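Local coordinates for 2,3-dihydroxy-2,3-dihydrophenylpropionate dehydrogenase (Pseudomonas sp. MC1, PDB 5XTF) that oxidises naphthalene cis-dihydrodiol (cis-1,2-dihydronaphthalene-1,2-diol) to 1,2-dihydroxynaphthalene with NAD+ as the hydride acceptor, as a tetrameric short-chain dehydrogenase/reductase, at the interface of chains A and B and the interface of chains A and C. Numbering follows the deposited sequence. Chains: chain A/B/C, 2,3-dihydroxy-2,3-dihydrophenylpropionate dehydrogenase.

The tetramer of this short-chain dehydrogenase/reductase illustrates how one subunit uses separate surfaces for different neighbours. Contacts 1 and 3 belong to the same two-fold interface of chains A and B; their C-alpha centres lie about 7 Å apart, and they share B:Phe239, which serves A:Phe261 in one and A:Lys260 in the other. Contact 2 joins chains A and C through helices 118-150 and 170-190 of chain A, with its C-alpha centre about 21 Å from that of either other contact. Because each interface is two-fold symmetric, every contact recurs with the chains exchanged, and the two pairings would together suffice to link four subunits.

Contact 1: the interface of chains A and B. Residues chain A 261; chain B 202-203, 235, 239, 241, 246, 269-270.
A:Phe261, a loop residue in neither helix nor strand, meets a rim of chain B built from backbone carbonyls and from the side chains of B:Ala241 and B:Phe239. At this A-B interface of the short-chain dehydrogenase/reductase tetramer, A:Phe261 of one monomer is inserted into its twin. A chi1 of -157° sets CG anti to the backbone N, beside the carbonyl carbon, and the ring lies among the chain B residues. Over the centre of one ring face sits the methyl CB of B:Ala241, 3.4 Å from the ring centroid. The opposite face carries the backbone C of B:Asp270, 3.9 Å from the centroid, which leaves the ring sandwiched. The carbonyl oxygen of B:Gly202 lies instead in the ring plane, at the edge, 3.2 Å from CE2 of A:Phe261. The CD1/CE1 edge of A:Phe261 is turned to the face of B:Phe239, planes 59° apart, with CE1 offset toward the rim; CD1 of A:Phe261 lies 3.4 Å from CZ of B:Phe239. The carbonyl O of B:Phe239 is 3.3 Å from CE1 of A:Phe261. Within chain B, hydroxyl OG1 of B:Thr235 donates a 2.9 Å hydrogen bond to O of B:Phe239, tilted 25° from the carbonyl plane, and probably helps position this wall.

Contact 2: the interface of chains A and C. Residues chain A 141, 144, 148, 189-190; chain C 114-115.
Two carboxylates, those of A:Glu189 and C:Glu115, are the flat groups across the two-fold A-C interface of the tetramer, and they are approached differently. A:Glu189 receives the backbone N-H of C:Ile114 on the syn side of OE1, 16° out of the carboxylate plane; the bond from N of C:Ile114 to OE1 of A:Glu189 is 2.9 Å and nearly straight. C:Glu115 is met from above its carboxylate face, where the ammonium NZ of A:Lys148 forms a hydrogen-bonded salt bridge of 3.0 Å to OE1. A:Lys148 arrives with an extended chain, at about a right angle to C:Glu115, whose own chain bends at chi2 (117°) to bring OE1 to the ammonium. Beside the salt bridge, nearer the backbone of C:Glu115, CD2 of A:Leu144 packs 3.5 Å from CG of C:Glu115, so apolar contact supports the glutamate's stem. The branch methyl CG2 of C:Ile114 touches CD2 of both A:Leu144 and A:Leu190, 3.8 Å from the latter. The two carboxylates approach to 4.2 Å, OE1 of A:Glu189 to OE2 of C:Glu115, a closeness that A:Lys148 may help offset. In the fold, the long helices 118-150 and 170-190 of chain A, commonly used for dimerisation in this family, receive a chain C loop.

Contact 3: the interface of chains A and B. Residues chain A 258, 260; chain B 239, 245.
Charge complementarity links A:Lys260 to B:Asp245 at the two-fold interface of this short-chain dehydrogenase/reductase, beside the socket for the neighbouring phenylalanine. The salt bridge is long, with 3.9 Å between the ammonium NZ of A:Lys260 and the carboxylate OD1 of B:Asp245, too long for a hydrogen bond, leaving a probably weak electrostatic attraction. Past CD the lysine chain bends at chi3 (-71°), which keeps NZ as well as CD near OD1, and the two side chains meet at a slant. Van der Waals contact accompanies the charges: methylene CD of A:Lys260 lies 3.8 Å from the same OD1, and 4.0 Å from the carboxylate carbon CG of B:Asp245. CD is thus the methylene that touches the acid, before the chain reaches its ammonium group. Nearer the lysine backbone, CG of A:Lys260 approaches ring carbon CZ of B:Phe239 at 4.1 Å, the side chains running at about a right angle. That ring also borders the lysine's carbonyl O, which leaves O and CG of A:Lys260 in loose contact with the aromatic group. Water supplies a further link between backbones. Water 1 lies 2.9 Å from the carbonyl O of A:Gln258 and 3.2 Å from the carbonyl O of B:Asp245, bridging a chain A loop to the short 3-10 turn 243-245 of chain B.

Contact 1: the interface of chains A and B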
ATOM      1  N   PHE A 261      22.044  -1.373  -1.093  1.00 27.18           N
ATOM      2  CA  PHE A 261      21.031  -2.348  -1.468  1.00 25.05           C
ATOM      3  C   PHE A 261      19.609  -1.802  -1.314  1.00 27.24           C
ATOM      4  O   PHE A 261      18.641  -2.567  -1.382  1.00 27.42           O
ATOM      5  CB  PHE A 261      21.232  -3.622  -0.633  1.00 25.60           C
ATOM      6  CG  PHE A 261      20.652  -4.870  -1.251  1.00 32.48           C
ATOM      7  CD1 PHE A 261      21.026  -5.270  -2.520  1.00 32.36           C
ATOM      8  CD2 PHE A 261      19.739  -5.655  -0.550  1.00 31.56           C
ATOM      9  CE1 PHE A 261      20.492  -6.422  -3.089  1.00 33.46           C
ATOM     10  CE2 PHE A 261      19.202  -6.807  -1.118  1.00 30.81           C
ATOM     11  CZ  PHE A 261      19.584  -7.190  -2.383  1.00 33.94           C
TER
ATOM     12  N   GLY B 202      15.357  -8.678   1.596  1.00 31.75           N
ATOM     13  CA  GLY B 202      15.016  -9.607   0.537  1.00 37.07           C
ATOM     14  C   GLY B 202      16.165  -9.894  -0.399  1.00 43.23           C
ATOM     15  O   GLY B 202      17.041  -9.043  -0.563  1.00 47.27           O
ATOM     16  N   GLY B 203      16.184 -11.075  -1.017  1.00 47.69           N
ATOM     17  CA  GLY B 203      17.233 -11.420  -1.964  1.00 50.12           C
ATOM     18  C   GLY B 203      18.623 -11.432  -1.362  1.00 53.55           C
ATOM     19  O   GLY B 203      19.572 -10.861  -1.913  1.00 51.67           O
ATOM     20  N   THR B 235      18.416  -9.282  -8.600  1.00 50.50           N
ATOM     21  CA  THR B 235      17.541  -8.197  -8.168  1.00 43.87           C
ATOM     22  C   THR B 235      17.661  -7.093  -9.214  1.00 38.17           C
ATOM     23  O   THR B 235      18.565  -7.160 -10.056  1.00 38.21           O
ATOM     24  CB  THR B 235      17.937  -7.685  -6.774  1.00 43.37           C
ATOM     25  OG1 THR B 235      19.246  -7.084  -6.821  1.00 42.38           O
ATOM     26  CG2 THR B 235      17.946  -8.820  -5.759  1.00 41.83           C
ATOM     27  N   PHE B 239      22.583  -7.639  -7.922  1.00 42.70           N
ATOM     28  CA  PHE B 239      23.405  -8.494  -7.086  1.00 41.27           C
ATOM     29  C   PHE B 239      22.589  -8.932  -5.887  1.00 47.34           C
ATOM     30  O   PHE B 239      21.557  -8.335  -5.561  1.00 50.87           O
ATOM     31  CB  PHE B 239      24.693  -7.790  -6.648  1.00 39.69           C
ATOM     32  CG  PHE B 239      24.499  -6.745  -5.591  1.00 41.02           C
ATOM     33  CD1 PHE B 239      24.764  -7.030  -4.256  1.00 41.87           C
ATOM     34  CD2 PHE B 239      24.093  -5.462  -5.929  1.00 40.05           C
ATOM     35  CE1 PHE B 239      24.600  -6.059  -3.273  1.00 42.15           C
ATOM     36  CE2 PHE B 239      23.928  -4.482  -4.952  1.00 38.08           C
ATOM     37  CZ  PHE B 239      24.182  -4.777  -3.627  1.00 37.45           C
ATOM     38  N   ALA B 241      22.701  -9.439  -1.837  1.00 48.74           N
ATOM     39  CA  ALA B 241      23.407  -8.825  -0.728  1.00 44.72           C
ATOM     40  C   ALA B 241      23.752  -9.866   0.324  1.00 44.43           C
ATOM     41  O   ALA B 241      22.980 -10.797   0.585  1.00 44.08           O
ATOM     42  CB  ALA B 241      22.569  -7.709  -0.104  1.00 42.03           C
ATOM     43  N   VAL B 246      22.641  -5.495   5.117  1.00 33.70           N
ATOM     44  CA  VAL B 246      21.258  -5.081   5.298  1.00 29.73           C
ATOM     45  C   VAL B 246      20.970  -4.631   6.734  1.00 31.29           C
ATOM     46  O   VAL B 246      19.805  -4.454   7.098  1.00 27.25           O
ATOM     47  CB  VAL B 246      20.288  -6.182   4.836  1.00 30.84           C
ATOM     48  CG1 VAL B 246      20.658  -6.638   3.425  1.00 28.17           C
ATOM     49  CG2 VAL B 246      20.285  -7.363   5.797  1.00 29.32           C
ATOM     50  N   ILE B 269      14.641  -3.185   2.240  1.00 25.40           N
ATOM     51  CA  ILE B 269      16.028  -3.231   1.804  1.00 24.41           C
ATOM     52  C   ILE B 269      16.196  -4.526   1.018  1.00 28.00           C
ATOM     53  O   ILE B 269      16.521  -5.579   1.576  1.00 29.99           O
ATOM     54  CB  ILE B 269      17.000  -3.100   3.001  1.00 23.08           C
ATOM     55  CG1 ILE B 269      18.448  -3.249   2.543  1.00 23.85           C
ATOM     56  CG2 ILE B 269      16.662  -4.080   4.124  1.00 20.60           C
ATOM     57  CD1 ILE B 269      19.459  -2.638   3.498  1.00 24.70           C
ATOM     58  N   ASP B 270      15.958  -4.454  -0.300  1.00 29.06           N
ATOM     59  CA  ASP B 270      15.737  -5.650  -1.102  1.00 27.77           C
ATOM     60  C   ASP B 270      16.309  -5.544  -2.509  1.00 28.77           C
ATOM     61  O   ASP B 270      15.939  -6.345  -3.376  1.00 27.22           O
ATOM     62  CB  ASP B 270      14.241  -5.930  -1.204  1.00 30.74           C
ATOM     63  CG  ASP B 270      13.450  -4.734  -1.750  1.00 34.89           C
ATOM     64  OD1 ASP B 270      14.058  -3.717  -2.181  1.00 33.63           O
ATOM     65  OD2 ASP B 270      12.199  -4.820  -1.762  1.00 38.83           O
TER

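Contact 2: the interface of chains A and C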
ATOM      1  N   SER A 141      16.762  15.220 -14.104  1.00 21.40           N
ATOM      2  CA  SER A 141      17.253  15.301 -15.476  1.00 26.31           C
ATOM      3  C   SER A 141      18.588  16.037 -15.533  1.00 23.89           C
ATOM      4  O   SER A 141      19.528  15.604 -16.210  1.00 23.03           O
ATOM      5  CB  SER A 141      16.218  16.006 -16.355  1.00 25.12           C
ATOM      6  OG  SER A 141      16.684  16.143 -17.689  1.00 28.57           O
ATOM      7  N   LEU A 144      21.354  13.710 -13.858  1.00 26.02           N
ATOM      8  CA  LEU A 144      21.521  12.321 -14.292  1.00 27.26           C
ATOM      9  C   LEU A 144      22.874  12.021 -14.936  1.00 25.43           C
ATOM     10  O   LEU A 144      23.483  10.998 -14.574  1.00 23.11           O
ATOM     11  CB  LEU A 144      20.367  11.949 -15.231  1.00 27.35           C
ATOM     12  CG  LEU A 144      20.192  10.497 -15.707  1.00 28.98           C
ATOM     13  CD1 LEU A 144      19.925   9.568 -14.567  1.00 28.82           C
ATOM     14  CD2 LEU A 144      19.024  10.449 -16.688  1.00 34.39           C
ATOM     15  N   LYS A 148      25.368   9.011 -13.359  1.00 22.73           N
ATOM     16  CA  LYS A 148      25.727   7.779 -14.059  1.00 27.69           C
ATOM     17  C   LYS A 148      27.222   7.470 -13.960  1.00 27.18           C
ATOM     18  O   LYS A 148      27.613   6.289 -13.904  1.00 30.67           O
ATOM     19  CB  LYS A 148      25.292   7.875 -15.523  1.00 32.33           C
ATOM     20  CG  LYS A 148      23.776   7.785 -15.745  1.00 29.23           C
ATOM     21  CD  LYS A 148      23.443   7.801 -17.231  1.00 32.98           C
ATOM     22  CE  LYS A 148      22.100   7.125 -17.529  1.00 42.87           C
ATOM     23  NZ  LYS A 148      21.970   6.826 -18.990  1.00 37.79           N
ATOM     24  N   GLU A 189      13.615   2.143 -13.707  1.00 22.69           N
ATOM     25  CA  GLU A 189      14.255   2.524 -14.961  1.00 27.29           C
ATOM     26  C   GLU A 189      15.774   2.663 -14.815  1.00 25.27           C
ATOM     27  O   GLU A 189      16.523   2.278 -15.717  1.00 27.79           O
ATOM     28  CB  GLU A 189      13.647   3.829 -15.465  1.00 24.21           C
ATOM     29  CG  GLU A 189      14.325   4.390 -16.673  1.00 33.58           C
ATOM     30  CD  GLU A 189      13.609   5.608 -17.226  1.00 41.20           C
ATOM     31  OE1 GLU A 189      14.200   6.286 -18.093  1.00 50.14           O
ATOM     32  OE2 GLU A 189      12.466   5.892 -16.794  1.00 40.58           O
ATOM     33  N   LEU A 190      16.246   3.211 -13.692  1.00 24.92           N
ATOM     34  CA  LEU A 190      17.653   3.584 -13.561  1.00 25.96           C
ATOM     35  C   LEU A 190      18.523   2.511 -12.920  1.00 25.29           C
ATOM     36  O   LEU A 190      19.743   2.611 -13.005  1.00 26.53           O
ATOM     37  CB  LEU A 190      17.783   4.877 -12.753  1.00 22.85           C
ATOM     38  CG  LEU A 190      17.122   6.028 -13.502  1.00 24.59           C
ATOM     39  CD1 LEU A 190      17.156   7.278 -12.661  1.00 24.33           C
ATOM     40  CD2 LEU A 190      17.798   6.243 -14.870  1.00 26.75           C
TER
ATOM     41  N   ILE C 114      13.802   9.009 -18.887  1.00 33.34           N
ATOM     42  CA  ILE C 114      14.253  10.175 -18.143  1.00 32.97           C
ATOM     43  C   ILE C 114      15.570  10.721 -18.689  1.00 32.75           C
ATOM     44  O   ILE C 114      15.932  11.859 -18.376  1.00 32.52           O
ATOM     45  CB  ILE C 114      14.366   9.817 -16.648  1.00 35.81           C
ATOM     46  CG1 ILE C 114      14.602  11.074 -15.785  1.00 34.73           C
ATOM     47  CG2 ILE C 114      15.451   8.755 -16.435  1.00 29.96           C
ATOM     48  CD1 ILE C 114      13.403  12.022 -15.706  1.00 27.72           C
ATOM     49  N   GLU C 115      16.290   9.949 -19.512  1.00 31.36           N
ATOM     50  CA  GLU C 115      17.511  10.437 -20.149  1.00 35.28           C
ATOM     51  C   GLU C 115      17.248  11.405 -21.298  1.00 37.04           C
ATOM     52  O   GLU C 115      18.153  12.150 -21.677  1.00 40.31           O
ATOM     53  CB  GLU C 115      18.345   9.272 -20.680  1.00 37.70           C
ATOM     54  CG  GLU C 115      19.043   8.448 -19.602  1.00 44.97           C
ATOM     55  CD  GLU C 115      18.563   7.012 -19.576  1.00 54.44           C
ATOM     56  OE1 GLU C 115      19.041   6.235 -18.706  1.00 48.53           O
ATOM     57  OE2 GLU C 115      17.700   6.671 -20.430  1.00 60.58           O
TER

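Contact 3: the interface of chains A and B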
ATOM      1  N   GLN A 258      25.973   1.999   3.433  1.00 29.76           N
ATOM      2  CA  GLN A 258      24.795   1.543   4.147  1.00 28.33           C
ATOM      3  C   GLN A 258      23.575   1.389   3.260  1.00 28.37           C
ATOM      4  O   GLN A 258      22.663   0.641   3.622  1.00 28.73           O
ATOM      5  CB  GLN A 258      24.470   2.519   5.270  1.00 28.30           C
ATOM      6  CG  GLN A 258      25.605   2.687   6.248  1.00 33.96           C
ATOM      7  CD  GLN A 258      25.119   3.245   7.556  1.00 40.22           C
ATOM      8  OE1 GLN A 258      25.428   2.708   8.624  1.00 50.24           O
ATOM      9  NE2 GLN A 258      24.334   4.319   7.487  1.00 35.05           N
ATOM     10  N   LYS A 260      23.643   0.638  -0.106  1.00 24.06           N
ATOM     11  CA  LYS A 260      24.012   0.053  -1.387  1.00 29.07           C
ATOM     12  C   LYS A 260      22.919  -0.847  -1.948  1.00 27.89           C
ATOM     13  O   LYS A 260      22.854  -1.030  -3.164  1.00 26.54           O
ATOM     14  CB  LYS A 260      25.327  -0.729  -1.247  1.00 31.30           C
ATOM     15  CG  LYS A 260      25.188  -2.116  -0.655  1.00 31.84           C
ATOM     16  CD  LYS A 260      26.538  -2.690  -0.215  1.00 39.73           C
ATOM     17  CE  LYS A 260      27.428  -3.070  -1.394  1.00 43.91           C
ATOM     18  NZ  LYS A 260      28.664  -3.803  -0.940  1.00 49.23           N
TER
ATOM     19  N   PHE B 239      22.583  -7.639  -7.922  1.00 42.70           N
ATOM     20  CA  PHE B 239      23.405  -8.494  -7.086  1.00 41.27           C
ATOM     21  C   PHE B 239      22.589  -8.932  -5.887  1.00 47.34           C
ATOM     22  O   PHE B 239      21.557  -8.335  -5.561  1.00 50.87           O
ATOM     23  CB  PHE B 239      24.693  -7.790  -6.648  1.00 39.69           C
ATOM     24  CG  PHE B 239      24.499  -6.745  -5.591  1.00 41.02           C
ATOM     25  CD1 PHE B 239      24.764  -7.030  -4.256  1.00 41.87           C
ATOM     26  CD2 PHE B 239      24.093  -5.462  -5.929  1.00 40.05           C
ATOM     27  CE1 PHE B 239      24.600  -6.059  -3.273  1.00 42.15           C
ATOM     28  CE2 PHE B 239      23.928  -4.482  -4.952  1.00 38.08           C
ATOM     29  CZ  PHE B 239      24.182  -4.777  -3.627  1.00 37.45           C
ATOM     30  N   ASP B 245      25.164  -6.555   4.705  1.00 37.28           N
ATOM     31  CA  ASP B 245      24.811  -5.349   3.974  1.00 38.02           C
ATOM     32  C   ASP B 245      23.476  -4.756   4.391  1.00 36.19           C
ATOM     33  O   ASP B 245      23.203  -3.597   4.052  1.00 35.15           O
ATOM     34  CB  ASP B 245      24.761  -5.623   2.464  1.00 37.93           C
ATOM     35  CG  ASP B 245      26.114  -6.015   1.880  1.00 44.36           C
ATOM     36  OD1 ASP B 245      27.163  -5.451   2.286  1.00 45.11           O
ATOM     37  OD2 ASP B 245      26.119  -6.903   0.998  1.00 47.48           O
TER
HETATM   38  O   HOH W   1      22.314  -1.586   1.725  1.00 29.77           O